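Local structure of glutathione s-transferase I (Zea mays, 1AXD) at residues N13-C17 and S67-C71. The protein catalyses the conjugation of glutathione to electrophilic compounds, and so detoxifies herbicides in maize. Residues are numbered along the deposited sequence; the frame is centred on the assembly and turned at random.
Sequences NLTRC and SRAIC
The guanidinium groups of R16 and R68 stack face to face where helices 14-24 and 67-78 meet. Their centres are 4.0 Å apart and their planes differ by 22°. The overlap is offset: R68 NH2 sits above the rim of the R16 group, 3.4 Å from R16 CZ. E101 of helix 88-122 probably offsets the two like charges: it forms a salt bridge with R68 NH2 and a long, weak ion pair with R16 NE. R16 CG lies anti to the backbone N (chi1 -175°), and a bend at chi3 turns the guanidinium along the contact toward S67. There R16 NH1 gives a weak hydrogen bond to S67 OG, 3.0 Å long and bent to 134°, in the guanidinium plane at its edge. S67 OG is also hydrogen-bonded to the backbone of the bound peptide, so R16 is a second-shell neighbour of a ligand-binding serine. A leucine in place of R16 would probably leave S67 OG without this lateral partner and R68 without its stacking mate. Beside the arginine pair the packing is sulfur-rich. C17 SG rests against S67 CA at 3.7 Å and reaches I70 CB at 4.0 Å. C71 SG lies 4.0 Å from R16 CG. All these residues are buried. The two helices belong to the thioredoxin-like N-terminal domain of glutathione S-transferases. S67, at the start of helix 67-78, fits the family's glutathione site, where a serine there commonly binds the γ-glutamyl part of the peptide.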
ATOM      1  N   ASN A  13       6.065   9.246  -8.521  1.00 27.01           N
ATOM      2  CA  ASN A  13       5.612   9.092  -7.146  1.00 21.90           C
ATOM      3  C   ASN A  13       5.342  10.429  -6.559  1.00 19.85           C
ATOM      4  O   ASN A  13       4.425  10.570  -5.774  1.00 23.35           O
ATOM      5  CB  ASN A  13       6.625   8.314  -6.310  1.00 23.13           C
ATOM      6  CG  ASN A  13       6.610   6.833  -6.627  1.00 25.46           C
ATOM      7  OD1 ASN A  13       7.555   6.307  -7.171  1.00 32.49           O
ATOM      8  ND2 ASN A  13       5.507   6.170  -6.328  1.00 23.27           N
ATOM      9  N   LEU A  14       6.090  11.434  -6.984  1.00 20.35           N
ATOM     10  CA  LEU A  14       5.895  12.789  -6.493  1.00 22.13           C
ATOM     11  C   LEU A  14       4.747  13.403  -7.191  1.00 24.28           C
ATOM     12  O   LEU A  14       4.081  14.262  -6.617  1.00 28.77           O
ATOM     13  CB  LEU A  14       7.133  13.630  -6.751  1.00 22.92           C
ATOM     14  CG  LEU A  14       8.410  12.818  -6.758  1.00 29.07           C
ATOM     15  CD1 LEU A  14       9.561  13.727  -7.012  1.00 41.65           C
ATOM     16  CD2 LEU A  14       8.612  12.119  -5.445  1.00 35.31           C
ATOM     17  N   THR A  15       4.521  13.015  -8.444  1.00 24.42           N
ATOM     18  CA  THR A  15       3.402  13.567  -9.185  1.00 22.28           C
ATOM     19  C   THR A  15       2.115  12.934  -8.735  1.00 17.76           C
ATOM     20  O   THR A  15       1.066  13.479  -8.991  1.00 21.69           O
ATOM     21  CB  THR A  15       3.629  13.526 -10.716  1.00 22.43           C
ATOM     22  OG1 THR A  15       3.967  12.199 -11.139  1.00 34.00           O
ATOM     23  CG2 THR A  15       4.791  14.458 -11.082  1.00 22.72           C
ATOM     24  N   ARG A  16       2.187  11.825  -8.015  1.00 17.95           N
ATOM     25  CA  ARG A  16       0.972  11.212  -7.480  1.00 20.25           C
ATOM     26  C   ARG A  16       0.508  12.186  -6.388  1.00 21.34           C
ATOM     27  O   ARG A  16      -0.668  12.481  -6.303  1.00 22.09           O
ATOM     28  CB  ARG A  16       1.272   9.821  -6.889  1.00 15.98           C
ATOM     29  CG  ARG A  16       0.031   9.063  -6.429  1.00 19.79           C
ATOM     30  CD  ARG A  16       0.311   7.617  -6.059  1.00 16.76           C
ATOM     31  NE  ARG A  16       0.847   6.821  -7.166  1.00 22.36           N
ATOM     32  CZ  ARG A  16       2.047   6.244  -7.156  1.00 23.28           C
ATOM     33  NH1 ARG A  16       2.842   6.373  -6.107  1.00 26.02           N
ATOM     34  NH2 ARG A  16       2.451   5.519  -8.185  1.00 26.73           N
ATOM     35  N   CYS A  17       1.458  12.725  -5.624  1.00 23.05           N
ATOM     36  CA  CYS A  17       1.190  13.685  -4.562  1.00 20.24           C
ATOM     37  C   CYS A  17       0.727  14.978  -5.148  1.00 22.41           C
ATOM     38  O   CYS A  17      -0.173  15.588  -4.593  1.00 27.52           O
ATOM     39  CB  CYS A  17       2.460  13.955  -3.755  1.00 17.36           C
ATOM     40  SG  CYS A  17       3.201  12.514  -3.013  1.00 24.35           S
ATOM     41  N   SER A  67       4.295   8.406  -0.717  1.00 18.17           N
ATOM     42  CA  SER A  67       3.336   9.102  -1.556  1.00 17.62           C
ATOM     43  C   SER A  67       1.885   8.939  -1.192  1.00 17.02           C
ATOM     44  O   SER A  67       1.212   9.940  -0.989  1.00 22.33           O
ATOM     45  CB  SER A  67       3.583   8.774  -3.037  1.00 17.48           C
ATOM     46  OG  SER A  67       3.470   7.388  -3.309  1.00 13.81           O
ATOM     47  N   ARG A  68       1.398   7.713  -1.045  1.00 14.22           N
ATOM     48  CA  ARG A  68      -0.009   7.535  -0.722  1.00 14.01           C
ATOM     49  C   ARG A  68      -0.400   8.078   0.626  1.00 18.98           C
ATOM     50  O   ARG A  68      -1.530   8.514   0.784  1.00 22.73           O
ATOM     51  CB  ARG A  68      -0.421   6.085  -0.917  1.00  8.56           C
ATOM     52  CG  ARG A  68      -0.234   5.656  -2.367  1.00 10.55           C
ATOM     53  CD  ARG A  68      -0.226   4.148  -2.560  1.00 11.29           C
ATOM     54  NE  ARG A  68       0.174   3.783  -3.918  1.00 16.32           N
ATOM     55  CZ  ARG A  68       1.427   3.560  -4.307  1.00 16.28           C
ATOM     56  NH1 ARG A  68       2.418   3.657  -3.438  1.00 18.77           N
ATOM     57  NH2 ARG A  68       1.691   3.237  -5.571  1.00 19.50           N
ATOM     58  N   ALA A  69       0.525   8.116   1.580  1.00 21.26           N
ATOM     59  CA  ALA A  69       0.212   8.678   2.890  1.00 19.21           C
ATOM     60  C   ALA A  69       0.076  10.177   2.719  1.00 19.17           C
ATOM     61  O   ALA A  69      -0.867  10.747   3.239  1.00 23.08           O
ATOM     62  CB  ALA A  69       1.299   8.333   3.909  1.00 15.17           C
ATOM     63  N   ILE A  70       0.983  10.796   1.965  1.00 15.86           N
ATOM     64  CA  ILE A  70       0.946  12.242   1.708  1.00 17.46           C
ATOM     65  C   ILE A  70      -0.327  12.646   1.009  1.00 19.50           C
ATOM     66  O   ILE A  70      -0.803  13.748   1.219  1.00 22.86           O
ATOM     67  CB  ILE A  70       2.143  12.682   0.838  1.00 18.01           C
ATOM     68  CG1 ILE A  70       3.457  12.446   1.599  1.00 13.59           C
ATOM     69  CG2 ILE A  70       1.991  14.165   0.426  1.00 17.01           C
ATOM     70  CD1 ILE A  70       4.691  12.612   0.759  1.00  3.65           C
ATOM     71  N   CYS A  71      -0.863  11.751   0.185  1.00 21.74           N
ATOM     72  CA  CYS A  71      -2.093  11.981  -0.555  1.00 18.18           C
ATOM     73  C   CYS A  71      -3.282  12.008   0.370  1.00 18.61           C
ATOM     74  O   CYS A  71      -4.052  12.941   0.308  1.00 29.33           O
ATOM     75  CB  CYS A  71      -2.285  10.898  -1.636  1.00 22.75           C
ATOM     76  SG  CYS A  71      -0.986  10.771  -2.931  1.00 22.03           S
TER